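Local structure of putative secreted cellulose binding protein (Streptomyces coelicolor, 4OY7) at residues T11-L16 with P90-T95; S53-R58 with Q182-S187; A108-D113 with W176-S181; D169-M174 with F186-V191. The protein oxidatively cleaves the glycosidic bonds of cellulose with a bound copper ion, this chain being its catalytic AA10 lytic polysaccharide monooxygenase domain. All coordinates share one frame; numbering follows the deposited sequence.

From the N terminus, helix 10-18 opens interaction 1, but the loop 53-58 opens interaction 2 before interaction 1 closes at 90-95, so the two cross. Residues 108-113 next begin interaction 3, and 169-174 begin interaction 4. The closing order is then 176-181, 182-187 and 186-191: interaction 3 is nested within the loop closed by interaction 2, whereas interactions 3 and 4 cross. Interaction 4 is the hairpin 168-178/184-193, whose two strands carry the second segments of interactions 3 and 2 towards the copper end. Interaction 1 lies across the chain's centre from these two and ties the helical region to strand 92-94, which pairs with 184-193.

Interaction 1: T11-L16 with P90-T95; sequences TYLCQL and PRTHLT
The helical insertion that follows the first strand of the AA10 β-sandwich meets the core here, where helix 10-18 rests against the chain entering strand 92-94, which pairs in parallel with 184-193. The contact is small, 165 Å² summed over both sides, and made by van der Waals packing, without a hydrogen bond between the segments. Leu13 faces Pro90 from the helix. With CG anti to its carbonyl carbon (chi1 -66°) and the chain extended beyond it, the leucine runs alongside the proline ring, the two side chains pointing in opposite directions as they slide past each other. Both ends of the leucine use the same proline carbon: CB of Leu13 lies 4.0 Å from CB of Pro90, and CD1 of Leu13 is equally near it. CD1 also approaches OG1 of Thr92, at 4.4 Å. One residue along the helix, Cys14 is tied to Cys32 by a disulfide and packs on Trp89. On the strand side, Thr92 forms backbone hydrogen bonds with Asp190 and Val192, while Arg91 points away from the helix and gives NH2 to Val191 O. The cystine sulfur marks the far end of the contact, SG of Cys14 standing 4.3 Å from CD of Pro90.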
loop_
_atom_site.group_PDB
_atom_site.type_symbol
_atom_site.label_atom_id
_atom_site.label_comp_id
_atom_site.label_asym_id
_atom_site.label_seq_id
_atom_site.Cartn_x
_atom_site.Cartn_y
_atom_site.Cartn_z
ATOM N N THR A 11 -5.319 -3.364 -0.476
ATOM C CA THR A 11 -5.669 -4.723 -0.075
ATOM C C THR A 11 -5.998 -4.826 1.424
ATOM O O THR A 11 -6.871 -5.583 1.825
ATOM C CB THR A 11 -4.611 -5.764 -0.437
ATOM O OG1 THR A 11 -3.351 -5.417 0.153
ATOM C CG2 THR A 11 -4.499 -5.924 -1.961
ATOM N N TYR A 12 -5.296 -4.064 2.251
ATOM C CA TYR A 12 -5.534 -4.117 3.681
ATOM C C TYR A 12 -6.877 -3.499 4.038
ATOM O O TYR A 12 -7.662 -4.083 4.732
ATOM C CB TYR A 12 -4.386 -3.447 4.452
ATOM C CG TYR A 12 -4.581 -3.488 5.940
ATOM C CD1 TYR A 12 -4.586 -4.699 6.632
ATOM C CD2 TYR A 12 -4.812 -2.318 6.662
ATOM C CE1 TYR A 12 -4.765 -4.744 8.013
ATOM C CE2 TYR A 12 -4.987 -2.362 8.032
ATOM C CZ TYR A 12 -4.981 -3.566 8.702
ATOM O OH TYR A 12 -5.181 -3.575 10.095
ATOM N N LEU A 13 -7.144 -2.308 3.526
ATOM C CA LEU A 13 -8.434 -1.673 3.814
ATOM C C LEU A 13 -9.580 -2.468 3.225
ATOM O O LEU A 13 -10.648 -2.506 3.800
ATOM C CB LEU A 13 -8.481 -0.238 3.329
ATOM C CG LEU A 13 -7.545 0.749 4.034
ATOM C CD1 LEU A 13 -7.756 2.167 3.545
ATOM C CD2 LEU A 13 -7.683 0.693 5.554
ATOM N N CYS A 14 -9.369 -3.075 2.066
ATOM C CA CYS A 14 -10.445 -3.834 1.481
ATOM C C CYS A 14 -10.731 -5.099 2.289
ATOM O O CYS A 14 -11.898 -5.479 2.486
ATOM C CB CYS A 14 -10.189 -4.133 0.014
ATOM S SG CYS A 14 -10.552 -2.722 -1.084
ATOM N N GLN A 15 -9.691 -5.730 2.800
ATOM C CA GLN A 15 -9.905 -6.918 3.602
ATOM C C GLN A 15 -10.589 -6.565 4.933
ATOM O O GLN A 15 -11.419 -7.336 5.405
ATOM C CB GLN A 15 -8.618 -7.721 3.755
ATOM C CG GLN A 15 -7.607 -7.206 4.757
ATOM C CD GLN A 15 -7.819 -7.746 6.164
ATOM O OE1 GLN A 15 -8.326 -8.831 6.353
ATOM N NE2 GLN A 15 -7.371 -6.989 7.151
ATOM N N LEU A 16 -10.274 -5.406 5.521
ATOM C CA LEU A 16 -11.006 -4.948 6.720
ATOM C C LEU A 16 -12.451 -4.681 6.409
ATOM O O LEU A 16 -13.304 -5.019 7.199
ATOM C CB LEU A 16 -10.424 -3.670 7.320
ATOM C CG LEU A 16 -9.060 -3.796 7.981
ATOM C CD1 LEU A 16 -8.647 -2.393 8.417
ATOM C CD2 LEU A 16 -9.032 -4.788 9.145
ATOM N N PRO A 90 -11.516 2.903 -0.505
ATOM C CA PRO A 90 -11.449 3.411 0.854
ATOM C C PRO A 90 -10.235 4.289 1.028
ATOM O O PRO A 90 -9.243 4.056 0.388
ATOM C CB PRO A 90 -11.296 2.135 1.700
ATOM C CG PRO A 90 -11.766 1.031 0.844
ATOM C CD PRO A 90 -11.423 1.439 -0.554
ATOM N N ARG A 91 -10.295 5.288 1.898
ATOM C CA ARG A 91 -9.151 6.157 2.057
ATOM C C ARG A 91 -9.005 6.636 3.487
ATOM O O ARG A 91 -9.961 6.668 4.260
ATOM C CB ARG A 91 -9.214 7.361 1.118
ATOM C CG ARG A 91 -10.297 8.408 1.392
ATOM C CD ARG A 91 -10.446 9.433 0.253
ATOM N NE ARG A 91 -10.733 8.711 -0.985
ATOM C CZ ARG A 91 -9.855 8.464 -1.957
ATOM N NH1 ARG A 91 -10.215 7.682 -2.964
ATOM N NH2 ARG A 91 -8.628 8.978 -1.953
ATOM N N THR A 92 -7.793 7.056 3.789
ATOM C CA THR A 92 -7.445 7.620 5.078
ATOM C C THR A 92 -7.413 9.145 4.976
ATOM O O THR A 92 -6.775 9.705 4.084
ATOM C CB THR A 92 -6.080 7.110 5.533
ATOM O OG1 THR A 92 -6.096 5.673 5.571
ATOM C CG2 THR A 92 -5.742 7.627 6.949
ATOM N N HIS A 93 -8.091 9.779 5.925
ATOM C CA HIS A 93 -8.173 11.229 5.978
ATOM C C HIS A 93 -6.980 11.757 6.762
ATOM O O HIS A 93 -6.748 11.342 7.907
ATOM C CB HIS A 93 -9.519 11.630 6.610
ATOM C CG HIS A 93 -10.690 11.246 5.762
ATOM N ND1 HIS A 93 -11.465 12.176 5.098
ATOM C CD2 HIS A 93 -11.202 10.032 5.446
ATOM C CE1 HIS A 93 -12.401 11.548 4.405
ATOM N NE2 HIS A 93 -12.254 10.247 4.586
ATOM N N LEU A 94 -6.215 12.648 6.118
ATOM C CA LEU A 94 -4.972 13.194 6.680
ATOM C C LEU A 94 -4.961 14.694 6.743
ATOM O O LEU A 94 -5.678 15.363 6.013
ATOM C CB LEU A 94 -3.793 12.818 5.797
ATOM C CG LEU A 94 -3.570 11.337 5.568
ATOM C CD1 LEU A 94 -2.385 11.121 4.654
ATOM C CD2 LEU A 94 -3.352 10.662 6.902
ATOM N N THR A 95 -4.083 15.220 7.605
ATOM C CA THR A 95 -3.870 16.649 7.687
ATOM C C THR A 95 -2.515 16.975 7.084
ATOM O O THR A 95 -1.460 16.579 7.615
ATOM C CB THR A 95 -3.949 17.140 9.129
ATOM O OG1 THR A 95 -5.197 16.727 9.701
ATOM C CG2 THR A 95 -3.872 18.677 9.179
#

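Interaction 2: S53-R58 with Q182-S187; sequences SNAGGR and QENFFS
Asn184, at the start of strand 184-193, holds the tight type I' turn Ala55-Arg58 with its side-chain amide. Its CG lies anti to the carbonyl carbon (chi1 -69°), which turns the amide toward that turn. There OD1 of Asn184 accepts from Gly57 N at 2.8 Å, in the carbonyl plane and on a lone pair. The same oxygen takes a bond from Gln175 NE2, while ND2 of Asn184 donates back to Glu183 O at 2.9 Å, so the rotation of the amide is fixed. A leucine here has no amide for these three bonds and would probably loosen the turn from the strand. A purely backbone bond, Gly56 N to Gln182 O at 2.8 Å, also lies on a lone pair. Gln182 bends at chi2 (-69°) and lays OE1 3.2 Å from Gly56 CA, where a CB would clash. Glu183 does the opposite: CG is anti to the backbone N (chi1 -176°) and the chain stays extended, so OE2 reaches a water shared with Ser53 OG, while OE1 forms a salt bridge with Arg178. CB of Ala55 meets the edge of the Phe186 ring, 4.1 Å from CZ. The chemistry implies two roles: the turn is held by directional polar bonds, and the neighbouring Glu183 carboxylate, its nearest atom about 4 Å from the copper, is positioned by an arginine and a water.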
loop_
_atom_site.group_PDB
_atom_site.type_symbol
_atom_site.label_atom_id
_atom_site.label_comp_id
_atom_site.label_asym_id
_atom_site.label_seq_id
_atom_site.Cartn_x
_atom_site.Cartn_y
_atom_site.Cartn_z
ATOM N N SER A 53 9.329 -11.404 -6.356
ATOM C CA SER A 53 10.531 -12.140 -5.936
ATOM C C SER A 53 11.850 -11.630 -6.515
ATOM O O SER A 53 12.907 -11.943 -5.962
ATOM C CB SER A 53 10.439 -13.618 -6.339
ATOM O OG SER A 53 9.221 -14.148 -5.901
ATOM N N ASN A 54 11.786 -10.915 -7.635
ATOM C CA ASN A 54 12.971 -10.518 -8.385
ATOM C C ASN A 54 13.152 -9.024 -8.562
ATOM O O ASN A 54 13.983 -8.595 -9.367
ATOM C CB ASN A 54 12.932 -11.192 -9.760
ATOM C CG ASN A 54 13.036 -12.687 -9.656
ATOM O OD1 ASN A 54 14.098 -13.227 -9.296
ATOM N ND2 ASN A 54 11.941 -13.376 -9.926
ATOM N N ALA A 55 12.375 -8.213 -7.852
ATOM C CA ALA A 55 12.490 -6.782 -8.068
ATOM C C ALA A 55 13.862 -6.215 -7.727
ATOM O O ALA A 55 14.392 -5.397 -8.447
ATOM C CB ALA A 55 11.414 -6.061 -7.292
ATOM N N GLY A 56 14.421 -6.635 -6.600
ATOM C CA GLY A 56 15.776 -6.230 -6.232
ATOM C C GLY A 56 16.022 -4.750 -6.084
ATOM O O GLY A 56 17.112 -4.303 -6.362
ATOM N N GLY A 57 15.037 -3.989 -5.629
ATOM C CA GLY A 57 15.204 -2.534 -5.493
ATOM C C GLY A 57 14.959 -1.716 -6.745
ATOM O O GLY A 57 15.016 -0.480 -6.715
ATOM N N ARG A 58 14.650 -2.393 -7.845
ATOM C CA ARG A 58 14.317 -1.703 -9.091
ATOM C C ARG A 58 12.930 -1.099 -8.988
ATOM O O ARG A 58 12.095 -1.614 -8.253
ATOM C CB ARG A 58 14.388 -2.677 -10.264
ATOM C CG ARG A 58 15.797 -3.209 -10.505
ATOM C CD ARG A 58 15.790 -4.143 -11.696
ATOM N NE ARG A 58 15.165 -5.433 -11.392
ATOM C CZ ARG A 58 14.996 -6.394 -12.288
ATOM N NH1 ARG A 58 15.325 -6.185 -13.560
ATOM N NH2 ARG A 58 14.475 -7.558 -11.926
ATOM N N GLN A 182 16.145 -10.522 -3.166
ATOM C CA GLN A 182 15.626 -9.746 -4.301
ATOM C C GLN A 182 14.117 -9.491 -4.167
ATOM O O GLN A 182 13.569 -8.657 -4.861
ATOM C CB GLN A 182 15.950 -10.449 -5.619
ATOM C CG GLN A 182 17.440 -10.530 -5.889
ATOM C CD GLN A 182 18.045 -9.170 -6.186
ATOM O OE1 GLN A 182 17.776 -8.572 -7.220
ATOM N NE2 GLN A 182 18.826 -8.660 -5.273
ATOM N N GLU A 183 13.456 -10.202 -3.255
ATOM C CA GLU A 183 12.023 -10.015 -3.037
ATOM C C GLU A 183 11.743 -8.648 -2.432
ATOM O O GLU A 183 12.408 -8.238 -1.466
ATOM C CB GLU A 183 11.472 -11.109 -2.142
ATOM C CG GLU A 183 9.964 -11.060 -1.937
ATOM C CD GLU A 183 9.519 -12.116 -0.944
ATOM O OE1 GLU A 183 9.955 -12.014 0.211
ATOM O OE2 GLU A 183 8.787 -13.053 -1.327
ATOM N N ASN A 184 10.790 -7.930 -3.032
ATOM C CA ASN A 184 10.319 -6.652 -2.531
ATOM C C ASN A 184 8.775 -6.686 -2.439
ATOM O O ASN A 184 8.121 -7.412 -3.194
ATOM C CB ASN A 184 10.682 -5.526 -3.525
ATOM C CG ASN A 184 12.171 -5.199 -3.645
ATOM O OD1 ASN A 184 12.486 -4.295 -4.442
ATOM N ND2 ASN A 184 13.073 -5.848 -2.884
ATOM N N PHE A 185 8.211 -5.815 -1.609
ATOM C CA PHE A 185 6.756 -5.650 -1.436
ATOM C C PHE A 185 6.295 -4.274 -1.918
ATOM O O PHE A 185 7.045 -3.306 -1.881
ATOM C CB PHE A 185 6.393 -5.908 0.027
ATOM C CG PHE A 185 6.653 -7.326 0.429
ATOM C CD1 PHE A 185 7.921 -7.767 0.755
ATOM C CD2 PHE A 185 5.635 -8.244 0.318
ATOM C CE1 PHE A 185 8.140 -9.103 1.048
ATOM C CE2 PHE A 185 5.839 -9.571 0.603
ATOM C CZ PHE A 185 7.092 -9.995 0.949
ATOM N N PHE A 186 5.047 -4.206 -2.359
ATOM C CA PHE A 186 4.528 -3.035 -3.027
ATOM C C PHE A 186 3.206 -2.644 -2.391
ATOM O O PHE A 186 2.298 -3.466 -2.287
ATOM C CB PHE A 186 4.339 -3.338 -4.523
ATOM C CG PHE A 186 5.649 -3.512 -5.254
ATOM C CD1 PHE A 186 6.345 -4.702 -5.177
ATOM C CD2 PHE A 186 6.221 -2.450 -5.980
ATOM C CE1 PHE A 186 7.592 -4.850 -5.769
ATOM C CE2 PHE A 186 7.472 -2.607 -6.581
ATOM C CZ PHE A 186 8.151 -3.807 -6.468
ATOM N N SER A 187 3.141 -1.402 -1.929
ATOM C CA SER A 187 2.001 -0.953 -1.136
ATOM C C SER A 187 1.431 0.346 -1.610
ATOM O O SER A 187 2.165 1.305 -1.715
ATOM C CB SER A 187 2.444 -0.776 0.315
ATOM O OG SER A 187 1.390 -0.311 1.148
HETATM O O HOH W 1 9.610 -14.450 -3.392
HETATM O O HOH W 2 19.382 -5.751 -5.992
#

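Interaction 3: A108-D113 with W176-S181; sequences AAHPGD and WVRSDS. With CU (copper (II) ion), chain I.
Three backbone hydrogen bonds join the segments. Asp113 and Val177 form a reciprocal antiparallel hydrogen-bonded pair, Asp113 N donating to Val177 O and Val177 N meeting Asp113 O at 2.8 Å, nearly along the C=O axis; beyond it Ser179 N donates to Pro111 O. Between them Gly112 faces Arg178 so closely that a CB would clash with Val177 O. Stacking comes next: the guanidinium of Arg178, swung round by a bend at chi3 (64°), lies flat on the His110 ring, centres 3.7 Å apart and planes at 18°, with Ser181 CB against its opposite face. The ring belongs to the histidine brace that defines the active site of lytic polysaccharide monooxygenases: NE2 of His110 binds copper at 2.4 Å, together with a water and His1, whose amino N is one ligand. Among the charged groups, Arg178 grips Asp180 side-on, NE to OD1 at 2.8 Å and NH2 to OD2 at 3.1 Å. An alanine in place of Arg178 would take the guanidinium off His110 and away from the carboxylates of Asp180 and Glu183, and would probably loosen the histidine's hold beside the copper. A water accepts from His110 ND1 at 2.8 Å and donates to Asp180 OD2, steadying the ring's turn. Aromatic packing adds to this, Trp176 bringing CH2 to 3.7 Å from CD2 of His110, near the plane of the imidazole, with the two rings oblique.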
loop_
_atom_site.group_PDB
_atom_site.type_symbol
_atom_site.label_atom_id
_atom_site.label_comp_id
_atom_site.label_asym_id
_atom_site.label_seq_id
_atom_site.Cartn_x
_atom_site.Cartn_y
_atom_site.Cartn_z
ATOM N N ALA A 108 5.356 -11.444 7.751
ATOM C CA ALA A 108 6.676 -12.073 7.910
ATOM C C ALA A 108 7.694 -10.964 7.870
ATOM O O ALA A 108 7.612 -10.091 7.036
ATOM C CB ALA A 108 6.954 -13.136 6.854
ATOM N N ALA A 109 8.618 -10.974 8.817
ATOM C CA ALA A 109 9.546 -9.870 8.991
ATOM C C ALA A 109 10.817 -10.096 8.174
ATOM O O ALA A 109 11.271 -11.231 7.989
ATOM C CB ALA A 109 9.908 -9.726 10.458
ATOM N N HIS A 110 11.425 -8.990 7.770
ATOM C CA HIS A 110 12.632 -9.010 6.967
ATOM C C HIS A 110 13.422 -7.729 7.217
ATOM O O HIS A 110 12.828 -6.669 7.412
ATOM C CB HIS A 110 12.296 -9.059 5.468
ATOM C CG HIS A 110 11.394 -10.184 5.063
ATOM N ND1 HIS A 110 11.797 -11.504 5.056
ATOM C CD2 HIS A 110 10.111 -10.180 4.638
ATOM C CE1 HIS A 110 10.804 -12.265 4.643
ATOM N NE2 HIS A 110 9.758 -11.492 4.416
ATOM N N PRO A 111 14.762 -7.805 7.129
ATOM C CA PRO A 111 15.562 -6.589 7.145
ATOM C C PRO A 111 15.478 -5.799 5.804
ATOM O O PRO A 111 15.269 -6.380 4.751
ATOM C CB PRO A 111 16.973 -7.124 7.361
ATOM C CG PRO A 111 16.967 -8.443 6.660
ATOM C CD PRO A 111 15.581 -9.004 6.884
ATOM N N GLY A 112 15.598 -4.472 5.859
ATOM C CA GLY A 112 15.541 -3.642 4.652
ATOM C C GLY A 112 15.003 -2.242 4.885
ATOM O O GLY A 112 14.862 -1.793 6.048
ATOM N N ASP A 113 14.747 -1.559 3.766
ATOM C CA ASP A 113 14.287 -0.163 3.711
ATOM C C ASP A 113 12.854 -0.100 3.251
ATOM O O ASP A 113 12.432 -0.843 2.330
ATOM C CB ASP A 113 15.070 0.657 2.673
ATOM C CG ASP A 113 16.487 0.916 3.035
ATOM O OD1 ASP A 113 16.874 0.708 4.182
ATOM O OD2 ASP A 113 17.218 1.363 2.118
ATOM N N TRP A 176 9.004 -1.908 -0.161
ATOM C CA TRP A 176 9.763 -2.520 0.894
ATOM C C TRP A 176 10.868 -3.314 0.232
ATOM O O TRP A 176 10.601 -4.333 -0.418
ATOM C CB TRP A 176 8.873 -3.454 1.721
ATOM C CG TRP A 176 9.516 -4.049 2.928
ATOM C CD1 TRP A 176 10.707 -3.685 3.520
ATOM C CD2 TRP A 176 8.976 -5.105 3.738
ATOM N NE1 TRP A 176 10.933 -4.465 4.627
ATOM C CE2 TRP A 176 9.891 -5.339 4.783
ATOM C CE3 TRP A 176 7.796 -5.879 3.675
ATOM C CZ2 TRP A 176 9.671 -6.308 5.754
ATOM C CZ3 TRP A 176 7.595 -6.828 4.610
ATOM C CH2 TRP A 176 8.512 -7.030 5.659
ATOM N N VAL A 177 12.090 -2.839 0.398
ATOM C CA VAL A 177 13.254 -3.386 -0.280
ATOM C C VAL A 177 14.080 -4.173 0.713
ATOM O O VAL A 177 14.758 -3.616 1.590
ATOM C CB VAL A 177 14.064 -2.251 -0.939
ATOM C CG1 VAL A 177 15.273 -2.814 -1.686
ATOM C CG2 VAL A 177 13.121 -1.460 -1.830
ATOM N N ARG A 178 13.975 -5.497 0.625
ATOM C CA ARG A 178 14.744 -6.361 1.501
ATOM C C ARG A 178 16.224 -6.180 1.246
ATOM O O ARG A 178 16.648 -5.974 0.116
ATOM C CB ARG A 178 14.352 -7.841 1.305
ATOM C CG ARG A 178 12.979 -8.175 1.877
ATOM C CD ARG A 178 12.593 -9.636 1.634
ATOM N NE ARG A 178 13.498 -10.562 2.321
ATOM C CZ ARG A 178 13.379 -11.893 2.275
ATOM N NH1 ARG A 178 12.407 -12.476 1.584
ATOM N NH2 ARG A 178 14.272 -12.656 2.889
ATOM N N SER A 179 16.992 -6.216 2.315
ATOM C CA SER A 179 18.453 -6.171 2.202
ATOM C C SER A 179 19.066 -7.555 2.046
ATOM O O SER A 179 20.262 -7.658 1.767
ATOM C CB SER A 179 19.063 -5.448 3.393
ATOM O OG SER A 179 18.682 -6.101 4.576
ATOM N N ASP A 180 18.263 -8.610 2.200
ATOM C CA ASP A 180 18.758 -9.989 2.191
ATOM C C ASP A 180 18.125 -10.851 1.119
ATOM O O ASP A 180 18.176 -12.062 1.200
ATOM C CB ASP A 180 18.474 -10.614 3.552
ATOM C CG ASP A 180 16.975 -10.789 3.823
ATOM O OD1 ASP A 180 16.135 -10.060 3.240
ATOM O OD2 ASP A 180 16.632 -11.652 4.665
ATOM N N SER A 181 17.533 -10.225 0.114
ATOM C CA SER A 181 16.734 -10.933 -0.881
ATOM C C SER A 181 16.396 -9.970 -1.982
ATOM O O SER A 181 16.382 -8.747 -1.764
ATOM C CB SER A 181 15.417 -11.421 -0.277
ATOM O OG SER A 181 14.663 -12.138 -1.232
HETATM CU CU CU I . 7.690 -12.202 3.473
HETATM O O HOH W 3 12.713 -3.726 7.168
HETATM O O HOH W 4 14.241 -12.156 6.174
HETATM O O HOH W 5 8.684 -13.058 2.259
#

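Interaction 4: D169-M174 with F186-V191; sequences DALIFM and FSCSDV
Strands 169-174 and 186-191 run antiparallel, the axes of these short segments approaching to 4.6 Å with their directions 160° apart, as the two arms of a β-hairpin in the core of the sandwich. Six backbone hydrogen bonds stitch them, a reciprocal couple at each of the pairs Ala170-Val191, Ile172-Ser189 and Met174-Ser187. On the face of Leu171, Phe173, Cys188 and Asp190, the Phe173 ring is the centrepiece. Its CG is anti to the backbone N (chi1 164°), and the ring lies side by side with Phe186, whose CD2 sits in its plane 3.7 Å from CZ of Phe173. SG of Cys188, disulfide-bonded to Cys69, touches that ring at its edge, 4.0 Å from CD1 of Phe173, a sulfur-aromatic contact. Asp190 ends in a salt bridge to Arg10. On the other face Val191 puts CG2, in the crowded position between N and carbonyl carbon, 3.8 Å from Ala170 CB, while its CG1 meets Ile172 CD1 as the side chains cross at about a right angle. This face also carries Ser189, opposite Ile172, and Ser187, opposite Met174, satisfied by Pro7 O and Ala4 N respectively. One water joins them, 2.7 Å from Ser187 OG and donating to Ser189 OG and Ile172 O.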
loop_
_atom_site.group_PDB
_atom_site.type_symbol
_atom_site.label_atom_id
_atom_site.label_comp_id
_atom_site.label_asym_id
_atom_site.label_seq_id
_atom_site.Cartn_x
_atom_site.Cartn_y
_atom_site.Cartn_z
ATOM N N ASP A 169 -7.345 14.444 -2.914
ATOM C CA ASP A 169 -6.921 13.053 -2.910
ATOM C C ASP A 169 -5.461 12.932 -3.318
ATOM O O ASP A 169 -4.940 13.752 -4.076
ATOM C CB ASP A 169 -7.761 12.231 -3.906
ATOM C CG ASP A 169 -9.204 12.002 -3.455
ATOM O OD1 ASP A 169 -9.498 12.100 -2.246
ATOM O OD2 ASP A 169 -10.040 11.650 -4.329
ATOM N N ALA A 170 -4.836 11.861 -2.858
ATOM C CA ALA A 170 -3.450 11.542 -3.194
ATOM C C ALA A 170 -3.277 10.048 -2.934
ATOM O O ALA A 170 -4.198 9.385 -2.499
ATOM C CB ALA A 170 -2.500 12.383 -2.342
ATOM N N LEU A 171 -2.089 9.526 -3.174
ATOM C CA LEU A 171 -1.802 8.139 -2.833
ATOM C C LEU A 171 -0.376 8.065 -2.282
ATOM O O LEU A 171 0.532 8.762 -2.753
ATOM C CB LEU A 171 -1.984 7.292 -4.069
ATOM C CG LEU A 171 -1.686 5.807 -4.011
ATOM C CD1 LEU A 171 -2.520 5.184 -5.133
ATOM C CD2 LEU A 171 -0.200 5.538 -4.196
ATOM N N ILE A 172 -0.181 7.248 -1.260
ATOM C CA ILE A 172 1.158 6.961 -0.738
ATOM C C ILE A 172 1.541 5.565 -1.199
ATOM O O ILE A 172 0.871 4.589 -0.863
ATOM C CB ILE A 172 1.209 7.057 0.807
ATOM C CG1 ILE A 172 1.022 8.517 1.248
ATOM C CG2 ILE A 172 2.523 6.535 1.362
ATOM C CD1 ILE A 172 0.676 8.679 2.707
ATOM N N PHE A 173 2.635 5.495 -1.947
ATOM C CA PHE A 173 3.181 4.229 -2.447
ATOM C C PHE A 173 4.436 3.903 -1.669
ATOM O O PHE A 173 5.282 4.796 -1.437
ATOM C CB PHE A 173 3.564 4.342 -3.925
ATOM C CG PHE A 173 4.448 3.237 -4.394
ATOM C CD1 PHE A 173 3.957 1.932 -4.524
ATOM C CD2 PHE A 173 5.773 3.480 -4.700
ATOM C CE1 PHE A 173 4.784 0.916 -4.959
ATOM C CE2 PHE A 173 6.605 2.447 -5.115
ATOM C CZ PHE A 173 6.115 1.159 -5.203
ATOM N N MET A 174 4.542 2.654 -1.214
ATOM C CA MET A 174 5.739 2.200 -0.514
ATOM C C MET A 174 6.303 0.969 -1.165
ATOM O O MET A 174 5.542 0.073 -1.607
ATOM C CB MET A 174 5.471 1.909 0.954
ATOM C CG MET A 174 4.660 2.961 1.659
ATOM S SD MET A 174 4.611 2.647 3.439
ATOM C CE MET A 174 3.276 3.743 3.874
ATOM N N PHE A 186 5.047 -4.206 -2.359
ATOM C CA PHE A 186 4.528 -3.035 -3.027
ATOM C C PHE A 186 3.206 -2.644 -2.391
ATOM O O PHE A 186 2.298 -3.466 -2.287
ATOM C CB PHE A 186 4.339 -3.338 -4.523
ATOM C CG PHE A 186 5.649 -3.512 -5.254
ATOM C CD1 PHE A 186 6.345 -4.702 -5.177
ATOM C CD2 PHE A 186 6.221 -2.450 -5.980
ATOM C CE1 PHE A 186 7.592 -4.850 -5.769
ATOM C CE2 PHE A 186 7.472 -2.607 -6.581
ATOM C CZ PHE A 186 8.151 -3.807 -6.468
ATOM N N SER A 187 3.141 -1.402 -1.929
ATOM C CA SER A 187 2.001 -0.953 -1.136
ATOM C C SER A 187 1.431 0.346 -1.610
ATOM O O SER A 187 2.165 1.305 -1.715
ATOM C CB SER A 187 2.444 -0.776 0.315
ATOM O OG SER A 187 1.390 -0.311 1.148
ATOM N N CYS A 188 0.108 0.406 -1.783
ATOM C CA CYS A 188 -0.577 1.620 -2.278
ATOM C C CYS A 188 -1.693 2.018 -1.345
ATOM O O CYS A 188 -2.589 1.218 -1.088
ATOM C CB CYS A 188 -1.184 1.346 -3.629
ATOM S SG CYS A 188 -0.011 1.370 -5.028
ATOM N N SER A 189 -1.635 3.239 -0.830
ATOM C CA SER A 189 -2.610 3.730 0.144
ATOM C C SER A 189 -3.275 5.010 -0.373
ATOM O O SER A 189 -2.636 6.030 -0.585
ATOM C CB SER A 189 -1.905 4.029 1.456
ATOM O OG SER A 189 -1.243 2.873 1.950
ATOM N N ASP A 190 -4.588 4.932 -0.553
ATOM C CA ASP A 190 -5.380 6.086 -0.888
ATOM C C ASP A 190 -5.575 6.973 0.322
ATOM O O ASP A 190 -5.933 6.488 1.416
ATOM C CB ASP A 190 -6.735 5.648 -1.414
ATOM C CG ASP A 190 -6.627 4.955 -2.751
ATOM O OD1 ASP A 190 -6.678 3.723 -2.760
ATOM O OD2 ASP A 190 -6.415 5.625 -3.781
ATOM N N VAL A 191 -5.355 8.270 0.143
ATOM C CA VAL A 191 -5.483 9.246 1.233
ATOM C C VAL A 191 -6.188 10.486 0.698
ATOM O O VAL A 191 -6.329 10.663 -0.537
ATOM C CB VAL A 191 -4.120 9.630 1.849
ATOM C CG1 VAL A 191 -3.373 8.367 2.274
ATOM C CG2 VAL A 191 -3.289 10.489 0.903
HETATM O O HOH W 6 -6.462 8.359 -3.720
HETATM O O HOH W 7 1.262 2.386 1.024
#